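PDB 3UP9: lipoprotein from Actinomyces odontolyticus, which probably binds L-methionine as a membrane-anchored NlpA-family lipoprotein, holding selenomethionine in its ligand pocket in this crystal. Local coordinates for residues 91-96 with 181-186; 107-112 with 170-175; 50-55 with 203-208; 7-12 with 214-219. One frame throughout, in Å; residues are numbered along the deposited sequence.

Contact 1. Residues 91-96 with 181-186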
loop_
_atom_site.group_PDB
_atom_site.type_symbol
_atom_site.label_atom_id
_atom_site.label_comp_id
_atom_site.label_asym_id
_atom_site.label_seq_id
_atom_site.Cartn_x
_atom_site.Cartn_y
_atom_site.Cartn_z
ATOM N N GLY A 91 -2.030 -0.933 -9.881
ATOM C CA GLY A 91 -1.843 -1.106 -11.309
ATOM C C GLY A 91 -1.639 -2.549 -11.748
ATOM O O GLY A 91 -1.220 -3.410 -10.978
ATOM N N VAL A 92 -1.985 -2.787 -12.999
ATOM C CA VAL A 92 -1.644 -3.975 -13.737
ATOM C C VAL A 92 -0.400 -3.563 -14.487
ATOM O O VAL A 92 -0.362 -2.499 -15.142
ATOM C CB VAL A 92 -2.753 -4.408 -14.709
ATOM C CG1 VAL A 92 -2.303 -5.654 -15.487
ATOM C CG2 VAL A 92 -4.057 -4.646 -13.949
ATOM N N PHE A 93 0.630 -4.375 -14.317
ATOM C CA PHE A 93 1.896 -4.184 -14.952
ATOM C C PHE A 93 2.223 -5.389 -15.772
ATOM O O PHE A 93 1.664 -6.452 -15.571
ATOM C CB PHE A 93 2.971 -3.956 -13.869
ATOM C CG PHE A 93 2.741 -2.706 -13.056
ATOM C CD1 PHE A 93 1.926 -2.716 -11.931
ATOM C CD2 PHE A 93 3.311 -1.506 -13.436
ATOM C CE1 PHE A 93 1.720 -1.560 -11.181
ATOM C CE2 PHE A 93 3.102 -0.346 -12.691
ATOM C CZ PHE A 93 2.332 -0.385 -11.550
ATOM N N SER A 94 3.149 -5.211 -16.702
ATOM C CA SER A 94 3.630 -6.292 -17.544
ATOM C C SER A 94 4.974 -5.895 -18.161
ATOM O O SER A 94 5.219 -4.740 -18.421
ATOM C CB SER A 94 2.576 -6.566 -18.632
ATOM O OG SER A 94 3.019 -7.389 -19.676
ATOM N N ASN A 95 5.832 -6.881 -18.402
ATOM C CA ASN A 95 6.977 -6.704 -19.282
ATOM C C ASN A 95 6.804 -7.367 -20.652
ATOM O O ASN A 95 7.738 -7.305 -21.466
ATOM C CB ASN A 95 8.258 -7.227 -18.638
ATOM C CG ASN A 95 8.705 -6.400 -17.470
ATOM O OD1 ASN A 95 8.348 -5.233 -17.322
ATOM N ND2 ASN A 95 9.458 -7.009 -16.615
ATOM N N LYS A 96 5.642 -7.999 -20.904
ATOM C CA LYS A 96 5.442 -8.821 -22.131
ATOM C C LYS A 96 4.386 -8.214 -23.059
ATOM O O LYS A 96 4.362 -8.500 -24.245
ATOM C CB LYS A 96 5.122 -10.324 -21.789
ATOM C CG LYS A 96 6.290 -11.071 -21.056
ATOM C CD LYS A 96 5.997 -12.508 -20.510
ATOM C CE LYS A 96 7.041 -13.071 -19.541
ATOM N NZ LYS A 96 8.406 -12.612 -19.939
ATOM N N GLY A 181 10.477 -1.473 -7.629
ATOM C CA GLY A 181 10.896 -1.992 -8.936
ATOM C C GLY A 181 11.217 -1.019 -10.064
ATOM O O GLY A 181 11.373 -1.438 -11.231
ATOM N N GLY A 182 11.316 0.276 -9.744
ATOM C CA GLY A 182 11.618 1.304 -10.737
ATOM C C GLY A 182 10.416 1.604 -11.631
ATOM O O GLY A 182 10.552 2.106 -12.717
ATOM N N LYS A 183 9.227 1.287 -11.185
ATOM C CA LYS A 183 8.060 1.468 -12.027
ATOM C C LYS A 183 7.188 2.643 -11.544
ATOM O O LYS A 183 7.224 3.027 -10.389
ATOM C CB LYS A 183 7.298 0.148 -12.081
ATOM C CG LYS A 183 8.206 -0.951 -12.626
ATOM C CD LYS A 183 7.444 -2.212 -12.967
ATOM C CE LYS A 183 8.384 -3.240 -13.560
ATOM N NZ LYS A 183 9.499 -2.562 -14.246
ATOM N N THR A 184 6.446 3.249 -12.447
ATOM C CA THR A 184 5.529 4.311 -12.087
ATOM C C THR A 184 4.158 4.049 -12.751
ATOM O O THR A 184 4.057 3.270 -13.669
ATOM C CB THR A 184 6.116 5.667 -12.536
ATOM O OG1 THR A 184 6.012 5.751 -13.965
ATOM C CG2 THR A 184 7.618 5.884 -12.070
ATOM N N ILE A 185 3.108 4.720 -12.301
ATOM C CA ILE A 185 1.786 4.613 -12.907
ATOM C C ILE A 185 1.804 5.200 -14.300
ATOM O O ILE A 185 1.421 4.575 -15.265
ATOM C CB ILE A 185 0.698 5.242 -12.006
ATOM C CG1 ILE A 185 0.378 4.267 -10.866
ATOM C CG2 ILE A 185 -0.581 5.610 -12.776
ATOM C CD1 ILE A 185 -0.312 2.966 -11.267
ATOM N N SER A 186 2.265 6.416 -14.423
ATOM C CA SER A 186 2.231 7.065 -15.696
ATOM C C SER A 186 3.002 6.264 -16.744
ATOM O O SER A 186 2.570 6.143 -17.908
ATOM C CB SER A 186 2.817 8.451 -15.569
ATOM O OG SER A 186 3.014 8.996 -16.836
#
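The apolar part of this contact centres on F93, whose ring reaches from the end of strand 91-93 to the link K183-T184 and the first helical residue, I185. F93 points toward the second segment, with CG anti to the carbonyl carbon, beside the backbone N (chi1 -63°). There the CD1 methyl of I185 lies 4.3 Å from CZ of F93, and the aliphatic CD of K183 comes within 4.2 Å of CD2 of F93. The same I185 methyl also approaches the backbone at G91, 4.4 Å from its CA. Because G91 has no side chain, CE1 of F93 can lie just 3.6 Å from that CA.

Polar contacts are few, and no hydrogen bond joins the segments. The carbonyl O of T184 meets the edge of the phenyl ring near its plane, 3.9 Å from CE2 of F93. T184 points away from the strand, and its OG1 accepts from the backbone N of G187, capping the helix.

The example illustrates how an inner strand of the sheet meets the link between two helices: a Schellman motif, with G182 at positive phi, ends one helix, T184 is the N-cap of the next, and the aromatic residue of strand 91-93 packs against the link within an alpha/beta lobe of the periplasmic-binding-protein type.

Contact 2. Residues 107-112 with 170-175. With MSE (selenomethionine), chain B.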
loop_
_atom_site.group_PDB
_atom_site.type_symbol
_atom_site.label_atom_id
_atom_site.label_comp_id
_atom_site.label_asym_id
_atom_site.label_seq_id
_atom_site.Cartn_x
_atom_site.Cartn_y
_atom_site.Cartn_z
ATOM N N GLY A 107 -2.887 -17.875 -20.465
ATOM C CA GLY A 107 -1.865 -16.950 -19.967
ATOM C C GLY A 107 -1.937 -16.839 -18.455
ATOM O O GLY A 107 -2.819 -17.434 -17.842
ATOM N N THR A 108 -1.028 -16.080 -17.858
ATOM C CA THR A 108 -0.896 -16.043 -16.402
ATOM C C THR A 108 -0.897 -14.611 -15.843
ATOM O O THR A 108 -0.390 -13.722 -16.471
ATOM C CB THR A 108 0.406 -16.718 -15.979
ATOM O OG1 THR A 108 1.474 -16.114 -16.696
ATOM C CG2 THR A 108 0.348 -18.269 -16.212
ATOM N N ILE A 109 -1.503 -14.404 -14.669
ATOM C CA ILE A 109 -1.529 -13.103 -14.003
ATOM C C ILE A 109 -1.084 -13.361 -12.581
ATOM O O ILE A 109 -1.714 -14.110 -11.869
ATOM C CB ILE A 109 -2.913 -12.415 -14.004
ATOM C CG1 ILE A 109 -3.401 -12.165 -15.452
ATOM C CG2 ILE A 109 -2.867 -11.096 -13.210
ATOM C CD1 ILE A 109 -4.705 -11.398 -15.579
ATOM N N GLY A 110 0.057 -12.777 -12.223
ATOM C CA GLY A 110 0.512 -12.723 -10.843
ATOM C C GLY A 110 -0.381 -11.863 -9.973
ATOM O O GLY A 110 -0.772 -10.759 -10.362
ATOM N N ILE A 111 -0.690 -12.358 -8.787
ATOM C CA ILE A 111 -1.609 -11.692 -7.866
ATOM C C ILE A 111 -1.077 -11.911 -6.442
ATOM O O ILE A 111 -0.621 -12.988 -6.098
ATOM C CB ILE A 111 -3.054 -12.245 -8.052
ATOM C CG1 ILE A 111 -4.110 -11.377 -7.343
ATOM C CG2 ILE A 111 -3.145 -13.733 -7.640
ATOM C CD1 ILE A 111 -5.517 -11.538 -7.934
ATOM N N ILE A 112 -1.099 -10.866 -5.633
ATOM C CA ILE A 112 -0.652 -10.934 -4.249
ATOM C C ILE A 112 -1.478 -11.971 -3.432
ATOM O O ILE A 112 -2.640 -12.319 -3.756
ATOM C CB ILE A 112 -0.736 -9.505 -3.599
ATOM C CG1 ILE A 112 0.277 -9.363 -2.448
ATOM C CG2 ILE A 112 -2.188 -9.209 -3.164
ATOM C CD1 ILE A 112 0.528 -7.955 -1.959
ATOM N N TYR A 170 1.231 -10.820 -16.939
ATOM C CA TYR A 170 0.873 -9.603 -16.213
ATOM C C TYR A 170 1.059 -9.866 -14.756
ATOM O O TYR A 170 1.088 -11.017 -14.349
ATOM C CB TYR A 170 -0.618 -9.196 -16.417
ATOM C CG TYR A 170 -1.013 -9.074 -17.861
ATOM C CD1 TYR A 170 -1.364 -10.197 -18.587
ATOM C CD2 TYR A 170 -0.962 -7.889 -18.504
ATOM C CE1 TYR A 170 -1.654 -10.118 -19.927
ATOM C CE2 TYR A 170 -1.273 -7.796 -19.839
ATOM C CZ TYR A 170 -1.616 -8.909 -20.568
ATOM O OH TYR A 170 -1.962 -8.827 -21.925
ATOM N N ALA A 171 1.133 -8.807 -13.957
ATOM C CA ALA A 171 0.996 -8.967 -12.485
ATOM C C ALA A 171 0.276 -7.752 -11.928
ATOM O O ALA A 171 0.471 -6.662 -12.462
ATOM C CB ALA A 171 2.364 -9.143 -11.831
ATOM N N VAL A 172 -0.571 -7.923 -10.912
ATOM C CA VAL A 172 -1.204 -6.766 -10.228
ATOM C C VAL A 172 -0.329 -6.359 -9.046
ATOM O O VAL A 172 -0.004 -7.187 -8.220
ATOM C CB VAL A 172 -2.674 -7.047 -9.789
ATOM C CG1 VAL A 172 -3.343 -5.753 -9.321
ATOM C CG2 VAL A 172 -3.464 -7.693 -10.971
ATOM N N ILE A 173 0.057 -5.078 -8.965
ATOM C CA ILE A 173 1.121 -4.673 -8.083
ATOM C C ILE A 173 0.821 -3.349 -7.365
ATOM O O ILE A 173 0.732 -2.316 -8.004
ATOM C CB ILE A 173 2.472 -4.513 -8.809
ATOM C CG1 ILE A 173 2.795 -5.698 -9.749
ATOM C CG2 ILE A 173 3.596 -4.307 -7.780
ATOM C CD1 ILE A 173 4.244 -5.702 -10.298
ATOM N N ASN A 174 0.775 -3.383 -6.020
ATOM C CA ASN A 174 0.625 -2.201 -5.188
ATOM C C ASN A 174 1.740 -1.214 -5.425
ATOM O O ASN A 174 2.936 -1.604 -5.662
ATOM C CB ASN A 174 0.600 -2.600 -3.695
ATOM C CG ASN A 174 -0.568 -3.533 -3.336
ATOM O OD1 ASN A 174 -0.576 -4.730 -3.668
ATOM N ND2 ASN A 174 -1.553 -2.982 -2.661
ATOM N N GLY A 175 1.400 0.069 -5.319
ATOM C CA GLY A 175 2.379 1.166 -5.528
ATOM C C GLY A 175 3.740 1.027 -4.869
ATOM O O GLY A 175 4.748 1.118 -5.554
HETATM N N MSE B 300 1.201 0.979 0.140
HETATM C CA MSE B 300 0.161 -0.014 -0.205
HETATM C C MSE B 300 -1.011 0.580 -0.949
HETATM O O MSE B 300 -1.382 1.757 -0.693
HETATM O OXT MSE B 300 -1.564 -0.148 -1.789
HETATM C CB MSE B 300 -0.358 -0.674 1.047
HETATM C CG MSE B 300 -1.364 -1.840 0.789
HETATM SE SE MSE B 300 -1.966 -2.579 2.452
HETATM C CE MSE B 300 -0.264 -3.096 3.370
HETATM O O HOH W 1 -1.864 -8.346 -6.625
#
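Beyond the bond between G110 and V172, the two strands are joined through a water. It accepts from I112 N at 2.8 Å and donates to V172 O at 2.7 Å, taking the place of the next direct backbone bond. Before that point the pairing is regular: G110 N donates to Y170 O at 2.9 Å, and V172 N to G110 O at the same length, while the bond from Y170 N to T108 O is weak at 3.4 Å. The strand axes differ by 16° in direction.

Strand 107-112 lies between 170-173 and 151-156, all three parallel, and the chain runs from 107-112 through helix 115-127 before returning to the sheet at 151-156, as expected of an alpha/beta binding-protein lobe. On the face toward that helix, CG2 of I109 meets CG2 of V172 at 4.1 Å, and V172 also touches A121. On the opposite face, the CB of A171 packs against G110, which has no side chain of its own.

At the end nearest the ligand, the side chains of I112 and N174 cross at about a right angle, CD1 of I112 lying 3.8 Å from OD1 of N174. N174 has its CG anti to the carbonyl carbon (chi1 -61°), and the amide's other branch serves the pocket: ND2 of N174 donates almost straight (174°) to OXT of selenomethionine at 3.0 Å, and is also hydrogen-bonded to OD1 of N117.

Contact 3. Residues 50-55 with 203-208. With PG4 (tetraethylene glycol), chain D.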
loop_
_atom_site.group_PDB
_atom_site.type_symbol
_atom_site.label_atom_id
_atom_site.label_comp_id
_atom_site.label_asym_id
_atom_site.label_seq_id
_atom_site.Cartn_x
_atom_site.Cartn_y
_atom_site.Cartn_z
ATOM N N THR A 50 3.198 -7.013 13.007
ATOM C CA THR A 50 3.745 -7.870 14.049
ATOM C C THR A 50 4.681 -7.060 14.986
ATOM O O THR A 50 4.586 -7.117 16.196
ATOM C CB THR A 50 4.479 -9.098 13.400
ATOM O OG1 THR A 50 3.517 -9.925 12.751
ATOM C CG2 THR A 50 5.233 -9.933 14.426
ATOM N N ALA A 51 5.586 -6.290 14.410
ATOM C CA ALA A 51 6.490 -5.450 15.221
ATOM C C ALA A 51 5.703 -4.436 16.047
ATOM O O ALA A 51 6.056 -4.248 17.191
ATOM C CB ALA A 51 7.538 -4.722 14.344
ATOM N N LEU A 52 4.686 -3.766 15.467
ATOM C CA LEU A 52 3.783 -2.870 16.271
ATOM C C LEU A 52 3.105 -3.656 17.377
ATOM O O LEU A 52 3.110 -3.241 18.516
ATOM C CB LEU A 52 2.718 -2.161 15.420
ATOM C CG LEU A 52 1.780 -1.218 16.141
ATOM C CD1 LEU A 52 2.640 -0.197 16.892
ATOM C CD2 LEU A 52 0.772 -0.577 15.166
ATOM N N ASN A 53 2.579 -4.836 17.060
ATOM C CA ASN A 53 1.922 -5.649 18.075
ATOM C C ASN A 53 2.821 -6.081 19.223
ATOM O O ASN A 53 2.381 -6.060 20.376
ATOM C CB ASN A 53 1.216 -6.903 17.528
ATOM C CG ASN A 53 0.074 -7.347 18.447
ATOM O OD1 ASN A 53 -0.551 -6.481 19.054
ATOM N ND2 ASN A 53 -0.222 -8.658 18.527
ATOM N N ASP A 54 4.049 -6.497 18.899
ATOM C CA ASP A 54 4.933 -7.156 19.856
ATOM C C ASP A 54 5.711 -6.137 20.671
ATOM O O ASP A 54 6.538 -6.503 21.483
ATOM C CB ASP A 54 5.972 -8.031 19.112
ATOM C CG ASP A 54 5.354 -9.201 18.350
ATOM O OD1 ASP A 54 4.130 -9.504 18.521
ATOM O OD2 ASP A 54 6.121 -9.792 17.526
ATOM N N GLY A 55 5.565 -4.854 20.390
ATOM C CA GLY A 55 6.314 -3.858 21.143
ATOM C C GLY A 55 7.629 -3.355 20.537
ATOM O O GLY A 55 8.402 -2.787 21.233
ATOM N N VAL A 203 -2.555 5.030 6.129
ATOM C CA VAL A 203 -2.714 5.640 7.438
ATOM C C VAL A 203 -1.582 5.303 8.392
ATOM O O VAL A 203 -0.907 4.285 8.239
ATOM C CB VAL A 203 -4.117 5.248 8.051
ATOM C CG1 VAL A 203 -5.232 5.974 7.296
ATOM C CG2 VAL A 203 -4.321 3.746 8.025
ATOM N N LEU A 204 -1.375 6.206 9.361
ATOM C CA LEU A 204 -0.460 5.996 10.507
ATOM C C LEU A 204 -1.220 5.081 11.458
ATOM O O LEU A 204 -2.410 5.312 11.695
ATOM C CB LEU A 204 -0.103 7.333 11.227
ATOM C CG LEU A 204 0.918 7.208 12.358
ATOM C CD1 LEU A 204 2.332 7.007 11.860
ATOM C CD2 LEU A 204 0.879 8.470 13.201
ATOM N N VAL A 205 -0.583 4.015 11.939
ATOM C CA VAL A 205 -1.251 3.058 12.852
ATOM C C VAL A 205 -0.362 2.929 14.051
ATOM O O VAL A 205 0.851 2.895 13.918
ATOM C CB VAL A 205 -1.567 1.670 12.185
ATOM C CG1 VAL A 205 -2.137 0.663 13.185
ATOM C CG2 VAL A 205 -2.446 1.840 10.959
ATOM N N TRP A 206 -0.980 2.901 15.225
ATOM C CA TRP A 206 -0.297 2.663 16.483
ATOM C C TRP A 206 -1.151 1.765 17.392
ATOM O O TRP A 206 -2.310 1.437 17.094
ATOM C CB TRP A 206 0.065 4.012 17.128
ATOM C CG TRP A 206 -1.126 4.845 17.538
ATOM C CD1 TRP A 206 -1.754 4.850 18.781
ATOM C CD2 TRP A 206 -1.926 5.760 16.705
ATOM N NE1 TRP A 206 -2.836 5.663 18.774
ATOM C CE2 TRP A 206 -2.998 6.253 17.565
ATOM C CE3 TRP A 206 -1.883 6.186 15.356
ATOM C CZ2 TRP A 206 -3.953 7.170 17.109
ATOM C CZ3 TRP A 206 -2.851 7.098 14.912
ATOM C CH2 TRP A 206 -3.868 7.570 15.773
ATOM N N LYS A 207 -0.589 1.339 18.512
ATOM C CA LYS A 207 -1.268 0.380 19.385
ATOM C C LYS A 207 -2.074 1.186 20.400
ATOM O O LYS A 207 -1.575 2.189 20.919
ATOM C CB LYS A 207 -0.244 -0.523 20.070
ATOM C CG LYS A 207 -0.780 -1.833 20.597
ATOM C CD LYS A 207 0.380 -2.770 20.860
ATOM C CE LYS A 207 0.122 -3.707 22.026
ATOM N NZ LYS A 207 -0.268 -5.044 21.531
ATOM N N GLY A 208 -3.314 0.744 20.677
ATOM C CA GLY A 208 -4.234 1.457 21.556
ATOM C C GLY A 208 -3.690 1.881 22.915
ATOM O O GLY A 208 -4.018 2.972 23.431
HETATM O O1 PG4 D . -3.026 -6.296 20.100
HETATM C C1 PG4 D . -3.512 -7.259 21.070
HETATM C C2 PG4 D . -3.197 -8.725 20.760
HETATM O O2 PG4 D . -3.542 -9.209 19.444
HETATM C C3 PG4 D . -3.380 -10.616 19.250
HETATM C C4 PG4 D . -2.485 -10.932 18.047
HETATM O O3 PG4 D . -1.369 -11.786 18.386
#
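L52, K207 and N53 carry most of the meeting between the end of helix 46-53 and the end of strand 201-207. L52 supplies the apolar part. It points toward the strand, CG anti to the backbone N (chi1 -179°); CD2 of L52 touches CG1 of V205 at 3.7 Å and lies equally close to the CA of W206, while CD1 faces the backbone at K207. F79 of the adjoining strand 79-81 touches both L52 and V205.

K207 reaches the helix end, its CD 3.6 Å from the carbonyl O of L52, and its side chain crosses that of N53 obliquely. Bends at chi3 and chi4 turn the chain's tip onto N53, where NZ is shared by two oxygens of one residue. The backbone O of N53 receives it at 3.1 Å, in the carbonyl plane and on a lone pair; OD1 of N53 receives it at 2.9 Å, with the donor standing 43° above the amide plane. That OD1 also accepts from O1 of a tetraethylene glycol at 2.7 Å, a molecule probably left from crystallisation. An alanine in place of K207 takes away the ammonium that joins the two N53 oxygens and would probably leave the asparagine amide freer to turn.

Beyond N53, G55 closes the helix in a Schellman motif. An ammonium placed on a carbonyl of the last turn would be expected to be favoured by the partial negative charge of the helix C-terminus, consistent with an electrostatic tie from strand to helix above an apolar base formed by L52 and V205.

Contact 4. Residues 7-12 with 214-219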
loop_
_atom_site.group_PDB
_atom_site.type_symbol
_atom_site.label_atom_id
_atom_site.label_comp_id
_atom_site.label_asym_id
_atom_site.label_seq_id
_atom_site.Cartn_x
_atom_site.Cartn_y
_atom_site.Cartn_z
ATOM N N VAL A 7 10.395 13.539 22.620
ATOM C CA VAL A 7 10.058 12.098 22.592
ATOM C C VAL A 7 10.538 11.478 21.255
ATOM O O VAL A 7 10.340 12.053 20.186
ATOM C CB VAL A 7 8.522 11.839 22.792
ATOM C CG1 VAL A 7 8.131 10.360 22.512
ATOM C CG2 VAL A 7 8.105 12.265 24.196
ATOM N N THR A 8 11.155 10.294 21.306
ATOM C CA THR A 8 11.625 9.652 20.095
ATOM C C THR A 8 10.641 8.620 19.732
ATOM O O THR A 8 10.208 7.905 20.623
ATOM C CB THR A 8 12.983 8.966 20.280
ATOM O OG1 THR A 8 13.974 9.973 20.324
ATOM C CG2 THR A 8 13.286 8.061 19.114
ATOM N N LEU A 9 10.330 8.494 18.438
ATOM C CA LEU A 9 9.328 7.535 17.965
ATOM C C LEU A 9 9.906 6.566 16.950
ATOM O O LEU A 9 10.337 7.006 15.918
ATOM C CB LEU A 9 8.173 8.251 17.277
ATOM C CG LEU A 9 7.166 9.083 18.018
ATOM C CD1 LEU A 9 6.195 9.677 16.994
ATOM C CD2 LEU A 9 6.393 8.216 18.975
ATOM N N THR A 10 9.876 5.253 17.217
ATOM C CA THR A 10 10.301 4.271 16.230
ATOM C C THR A 10 9.076 3.992 15.312
ATOM O O THR A 10 7.999 3.541 15.773
ATOM C CB THR A 10 10.961 3.013 16.921
ATOM O OG1 THR A 10 11.905 3.441 17.918
ATOM C CG2 THR A 10 11.716 2.138 15.915
ATOM N N VAL A 11 9.207 4.332 14.025
ATOM C CA VAL A 11 8.145 4.161 13.080
ATOM C C VAL A 11 8.613 3.267 11.925
ATOM O O VAL A 11 9.618 3.584 11.262
ATOM C CB VAL A 11 7.679 5.503 12.465
ATOM C CG1 VAL A 11 6.442 5.258 11.623
ATOM C CG2 VAL A 11 7.400 6.548 13.535
ATOM N N GLY A 12 7.875 2.161 11.691
ATOM C CA GLY A 12 8.119 1.258 10.591
ATOM C C GLY A 12 7.393 1.662 9.323
ATOM O O GLY A 12 6.262 2.101 9.371
ATOM N N ASP A 214 0.816 11.467 23.002
ATOM C CA ASP A 214 1.087 12.871 22.672
ATOM C C ASP A 214 2.005 13.025 21.490
ATOM O O ASP A 214 1.693 13.794 20.579
ATOM C CB ASP A 214 1.684 13.631 23.824
ATOM C CG ASP A 214 0.703 13.856 24.930
ATOM O OD1 ASP A 214 -0.462 13.462 24.796
ATOM O OD2 ASP A 214 1.106 14.427 25.960
ATOM N N ALA A 215 3.121 12.296 21.505
ATOM C CA ALA A 215 4.107 12.343 20.426
ATOM C C ALA A 215 3.508 11.856 19.068
ATOM O O ALA A 215 3.706 12.496 18.022
ATOM C CB ALA A 215 5.372 11.550 20.826
ATOM N N ILE A 216 2.776 10.737 19.090
ATOM C CA ILE A 216 2.129 10.150 17.869
ATOM C C ILE A 216 1.083 11.110 17.265
ATOM O O ILE A 216 1.003 11.250 16.075
ATOM C CB ILE A 216 1.493 8.786 18.198
ATOM C CG1 ILE A 216 2.583 7.744 18.421
ATOM C CG2 ILE A 216 0.590 8.336 17.099
ATOM C CD1 ILE A 216 2.215 6.632 19.362
ATOM N N ALA A 217 0.311 11.795 18.105
ATOM C CA ALA A 217 -0.642 12.845 17.632
ATOM C C ALA A 217 0.120 14.001 16.971
ATOM O O ALA A 217 -0.382 14.594 16.014
ATOM C CB ALA A 217 -1.536 13.360 18.757
ATOM N N LYS A 218 1.339 14.310 17.440
ATOM C CA LYS A 218 2.168 15.318 16.719
ATOM C C LYS A 218 2.605 14.823 15.305
ATOM O O LYS A 218 2.475 15.561 14.354
ATOM C CB LYS A 218 3.354 15.827 17.564
ATOM C CG LYS A 218 2.971 16.750 18.736
ATOM C CD LYS A 218 4.117 16.969 19.751
ATOM C CE LYS A 218 3.675 17.885 20.888
ATOM N NZ LYS A 218 4.793 18.657 21.494
ATOM N N LEU A 219 3.047 13.570 15.181
ATOM C CA LEU A 219 3.415 12.980 13.903
ATOM C C LEU A 219 2.200 12.920 12.975
ATOM O O LEU A 219 2.270 13.304 11.772
ATOM C CB LEU A 219 4.050 11.573 14.116
ATOM C CG LEU A 219 4.403 10.754 12.876
ATOM C CD1 LEU A 219 5.322 11.577 11.998
ATOM C CD2 LEU A 219 4.999 9.403 13.261
#
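V7, L9 and V11 point from one face of strand 7-13 toward helix 213-223, and the dense part of the contact lies where L9 enters between A215, I216 and L219. Its CG is anti to the carbonyl carbon (chi1 -71°), and the two methyls beyond divide the work. CD2 of L9 lies 3.9 Å from both the CB of A215 and CG1 of I216, while CD1 meets CD2 of L219, also at 3.9 Å. Deeper along the strand, V11 and L219 reach toward each other tip to tip, with CG2 of V11 3.7 Å from CD2 of L219. An alanine at L9 would probably open a gap between strand and helix, taking from A215, I216 and L219 the methyls that now fill it.

The outer end differs in kind. V7 is partly exposed and meets a single residue across the contact, although closely, its CG1 standing 3.4 Å from CB of A215. On the same helix, D214 and K218 are exposed and make no contact with the strand, and no hydrogen bond crosses between the segments.

Strand and helix axes lie 9.1 Å apart, their directions 69° apart. Within the sheet, strand 7-13 runs parallel to its neighbours 35-41 and 59-64. The helix also rests on strand 201-207, where I216 and L219 both touch L204.

How the contacts relate
Taken together, the four contacts sample two parts of the fold, on opposite sides of the chain's centre. Contacts 1 and 2 share one sheet, their centres 10 Å apart, with F93 O and A171 N 2.9 Å apart in a probable hydrogen bond. Contacts 3 and 4, 12 Å apart between centres, meet where W206 packs on I216. Between the pairs there is no touch: contacts 2 and 3 approach to about 12 Å between nearest atoms. Selenomethionine is bound from the contact 2 side by N174 and R120, and also by E88 and N202. The side chain of V205 in contact 3 lies about 9 Å from the bound selenomethionine. This agrees with the two-lobed binding-protein plan.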